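Local atomic coordinates of chaperone SycD (Yersinia enterocolitica, PDB entry 2VGX), a protein that acts as a cytoplasmic chaperone for the translocator proteins of the type III secretion system and probably also modulates expression of the yop operon. Residues R90-A95 against F113-L118. Sequence-based numbering, arbitrary orientation.
Sequences RFPFHA and FLAQEL
Leu114, Ala115 and Leu118 receive the ring of Pro92 where helices 90-100 and 105-119 pack as an antiparallel helical hairpin in this tetratricopeptide-repeat protein. The axes of the two short segments approach to 8.2 Å at 151° between their N-to-C directions. Leu114 comes first: with CG anti to its backbone N (chi1 -178°), it sends CD2 to within 4.2 Å of Pro92 CB. Ala115 follows at the point of closest backbone approach, its CA 5.8 Å from the CA of Pro92. Its small methyl lets the proline ring come down onto the helix backbone, where Pro92 CG stands 4.1 Å from Ala115 N. The same methyl also meets the first turn of helix 90-100 further along, with Ala115 CB 4.3 Å from Phe93 CB. Only the root of Phe93 takes part here; its ring leads away from helix 105-119 to pack on Leu128, Val132 and Met135 of helix 128-138, joining the hairpin to the next helix. Phe91, on the same turn, reaches instead toward helices 55-67 and 71-84. One turn after Leu114, Leu118 turns its CG anti to the carbonyl carbon (chi1 -69°), and its side chain crosses that of Pro92 at about a right angle. The side chains that meet are all apolar, and Leu118 CD1 rests 4.2 Å from Pro92 CG.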
ATOM      1  N   ARG B  90     -21.934  -9.092  -6.539  1.00 11.01           N
ATOM      2  CA  ARG B  90     -21.617  -7.783  -7.134  1.00 10.86           C
ATOM      3  C   ARG B  90     -20.674  -7.910  -8.323  1.00 10.01           C
ATOM      4  O   ARG B  90     -20.713  -7.091  -9.269  1.00 11.17           O
ATOM      5  CB  ARG B  90     -21.080  -6.826  -6.089  1.00 14.67           C
ATOM      6  CG  ARG B  90     -22.141  -6.252  -5.119  1.00 17.07           C
ATOM      7  CD  ARG B  90     -21.435  -5.469  -4.021  1.00 20.61           C
ATOM      8  NE  ARG B  90     -22.279  -5.038  -2.893  1.00 24.12           N
ATOM      9  CZ  ARG B  90     -22.550  -5.784  -1.818  1.00 25.58           C
ATOM     10  NH1 ARG B  90     -22.090  -7.038  -1.726  1.00 24.42           N
ATOM     11  NH2 ARG B  90     -23.300  -5.277  -0.834  1.00 24.07           N
ATOM     12  N   PHE B  91     -19.849  -8.964  -8.335  1.00 10.15           N
ATOM     13  CA  PHE B  91     -18.915  -9.108  -9.455  1.00  9.38           C
ATOM     14  C   PHE B  91     -19.624  -9.368 -10.792  1.00 10.62           C
ATOM     15  O   PHE B  91     -19.412  -8.608 -11.730  1.00 10.85           O
ATOM     16  CB  PHE B  91     -17.830 -10.134  -9.175  1.00  6.26           C
ATOM     17  CG  PHE B  91     -16.862  -9.692  -8.122  1.00  9.00           C
ATOM     18  CD1 PHE B  91     -16.145  -8.502  -8.268  1.00  6.61           C
ATOM     19  CD2 PHE B  91     -16.677 -10.459  -6.977  1.00  8.97           C
ATOM     20  CE1 PHE B  91     -15.247  -8.103  -7.285  1.00  9.50           C
ATOM     21  CE2 PHE B  91     -15.775 -10.059  -6.008  1.00 10.76           C
ATOM     22  CZ  PHE B  91     -15.055  -8.881  -6.181  1.00  6.24           C
ATOM     23  N   PRO B  92     -20.424 -10.456 -10.903  1.00 10.90           N
ATOM     24  CA  PRO B  92     -21.171 -10.649 -12.167  1.00 10.96           C
ATOM     25  C   PRO B  92     -22.163  -9.509 -12.487  1.00 10.58           C
ATOM     26  O   PRO B  92     -22.352  -9.202 -13.652  1.00 11.68           O
ATOM     27  CB  PRO B  92     -21.920 -11.963 -11.945  1.00 10.17           C
ATOM     28  CG  PRO B  92     -21.937 -12.165 -10.468  1.00 11.64           C
ATOM     29  CD  PRO B  92     -20.647 -11.574  -9.967  1.00  9.89           C
ATOM     30  N   PHE B  93     -22.748  -8.897 -11.473  1.00  9.52           N
ATOM     31  CA  PHE B  93     -23.688  -7.775 -11.681  1.00 11.40           C
ATOM     32  C   PHE B  93     -22.994  -6.564 -12.317  1.00 12.53           C
ATOM     33  O   PHE B  93     -23.420  -6.066 -13.388  1.00 12.37           O
ATOM     34  CB  PHE B  93     -24.413  -7.363 -10.385  1.00 11.05           C
ATOM     35  CG  PHE B  93     -25.315  -6.175 -10.577  1.00 14.70           C
ATOM     36  CD1 PHE B  93     -26.543  -6.323 -11.226  1.00 14.87           C
ATOM     37  CD2 PHE B  93     -24.936  -4.903 -10.152  1.00 15.71           C
ATOM     38  CE1 PHE B  93     -27.389  -5.223 -11.451  1.00 16.71           C
ATOM     39  CE2 PHE B  93     -25.782  -3.806 -10.374  1.00 17.65           C
ATOM     40  CZ  PHE B  93     -27.012  -3.986 -11.021  1.00 15.42           C
ATOM     41  N   HIS B  94     -21.917  -6.087 -11.690  1.00 10.85           N
ATOM     42  CA  HIS B  94     -21.205  -4.926 -12.254  1.00 11.56           C
ATOM     43  C   HIS B  94     -20.557  -5.211 -13.595  1.00 11.50           C
ATOM     44  O   HIS B  94     -20.594  -4.360 -14.480  1.00 12.78           O
ATOM     45  CB  HIS B  94     -20.278  -4.250 -11.241  1.00 11.58           C
ATOM     46  CG  HIS B  94     -21.008  -3.666 -10.068  1.00 14.55           C
ATOM     47  ND1 HIS B  94     -22.011  -2.732 -10.203  1.00 11.40           N
ATOM     48  CD2 HIS B  94     -20.883  -3.894  -8.740  1.00 14.76           C
ATOM     49  CE1 HIS B  94     -22.479  -2.419  -9.008  1.00 15.50           C
ATOM     50  NE2 HIS B  94     -21.810  -3.111  -8.103  1.00 15.95           N
ATOM     51  N   ALA B  95     -20.007  -6.413 -13.781  1.00  9.01           N
ATOM     52  CA  ALA B  95     -19.500  -6.792 -15.096  1.00  9.67           C
ATOM     53  C   ALA B  95     -20.622  -6.778 -16.153  1.00 11.45           C
ATOM     54  O   ALA B  95     -20.385  -6.341 -17.275  1.00 13.35           O
ATOM     55  CB  ALA B  95     -18.843  -8.176 -15.064  1.00 10.78           C
ATOM     56  N   PHE B 113     -27.872 -13.714 -14.952  1.00 10.78           N
ATOM     57  CA  PHE B 113     -28.383 -15.015 -14.413  1.00 13.17           C
ATOM     58  C   PHE B 113     -27.576 -15.573 -13.247  1.00 11.86           C
ATOM     59  O   PHE B 113     -28.128 -16.153 -12.327  1.00 12.60           O
ATOM     60  CB  PHE B 113     -28.494 -16.093 -15.505  1.00 16.14           C
ATOM     61  CG  PHE B 113     -29.666 -15.878 -16.435  1.00 19.31           C
ATOM     62  CD1 PHE B 113     -30.938 -15.667 -15.926  1.00 22.46           C
ATOM     63  CD2 PHE B 113     -29.488 -15.858 -17.812  1.00 22.01           C
ATOM     64  CE1 PHE B 113     -32.026 -15.451 -16.798  1.00 23.21           C
ATOM     65  CE2 PHE B 113     -30.574 -15.650 -18.675  1.00 21.60           C
ATOM     66  CZ  PHE B 113     -31.818 -15.449 -18.166  1.00 21.71           C
ATOM     67  N   LEU B 114     -26.263 -15.418 -13.303  1.00 11.92           N
ATOM     68  CA  LEU B 114     -25.409 -15.839 -12.191  1.00 11.73           C
ATOM     69  C   LEU B 114     -25.662 -14.980 -10.968  1.00 12.21           C
ATOM     70  O   LEU B 114     -25.780 -15.508  -9.872  1.00 15.79           O
ATOM     71  CB  LEU B 114     -23.921 -15.784 -12.580  1.00 11.39           C
ATOM     72  CG  LEU B 114     -22.970 -16.260 -11.443  1.00  9.46           C
ATOM     73  CD1 LEU B 114     -23.269 -17.752 -10.989  1.00  9.27           C
ATOM     74  CD2 LEU B 114     -21.558 -16.118 -11.931  1.00  7.56           C
ATOM     75  N   ALA B 115     -25.745 -13.659 -11.133  1.00 12.84           N
ATOM     76  CA  ALA B 115     -26.077 -12.788  -9.996  1.00 13.43           C
ATOM     77  C   ALA B 115     -27.397 -13.218  -9.376  1.00 15.88           C
ATOM     78  O   ALA B 115     -27.503 -13.295  -8.160  1.00 15.38           O
ATOM     79  CB  ALA B 115     -26.139 -11.302 -10.420  1.00 14.09           C
ATOM     80  N   GLN B 116     -28.393 -13.498 -10.221  1.00 15.65           N
ATOM     81  CA  GLN B 116     -29.732 -13.917  -9.768  1.00 17.78           C
ATOM     82  C   GLN B 116     -29.682 -15.207  -8.898  1.00 18.69           C
ATOM     83  O   GLN B 116     -30.286 -15.277  -7.830  1.00 17.56           O
ATOM     84  CB  GLN B 116     -30.642 -14.089 -10.997  1.00 18.18           C
ATOM     85  CG  GLN B 116     -32.123 -14.338 -10.681  1.00 20.64           C
ATOM     86  CD  GLN B 116     -33.025 -14.224 -11.914  1.00 21.20           C
ATOM     87  OE1 GLN B 116     -33.045 -15.104 -12.772  1.00 21.52           O
ATOM     88  NE2 GLN B 116     -33.769 -13.127 -11.996  1.00 22.85           N
ATOM     89  N   GLU B 117     -28.933 -16.201  -9.368  1.00 20.73           N
ATOM     90  CA  GLU B 117     -28.713 -17.453  -8.666  1.00 25.18           C
ATOM     91  C   GLU B 117     -28.077 -17.183  -7.288  1.00 24.07           C
ATOM     92  O   GLU B 117     -28.567 -17.681  -6.281  1.00 21.21           O
ATOM     93  CB  GLU B 117     -27.808 -18.326  -9.537  1.00 27.71           C
ATOM     94  CG  GLU B 117     -27.704 -19.790  -9.166  1.00 33.26           C
ATOM     95  CD  GLU B 117     -27.106 -20.638 -10.300  1.00 34.53           C
ATOM     96  OE1 GLU B 117     -26.645 -20.076 -11.338  1.00 37.23           O
ATOM     97  OE2 GLU B 117     -27.093 -21.883 -10.149  1.00 39.18           O
ATOM     98  N   LEU B 118     -27.022 -16.364  -7.261  1.00 22.71           N
ATOM     99  CA  LEU B 118     -26.309 -16.017  -6.016  1.00 23.55           C
ATOM    100  C   LEU B 118     -27.154 -15.320  -4.943  1.00 26.65           C
ATOM    101  O   LEU B 118     -26.909 -15.501  -3.753  1.00 28.12           O
ATOM    102  CB  LEU B 118     -25.083 -15.174  -6.338  1.00 21.18           C
ATOM    103  CG  LEU B 118     -23.992 -15.950  -7.059  1.00 20.70           C
ATOM    104  CD1 LEU B 118     -22.903 -15.013  -7.559  1.00 20.89           C
ATOM    105  CD2 LEU B 118     -23.390 -16.998  -6.105  1.00 20.39           C
TER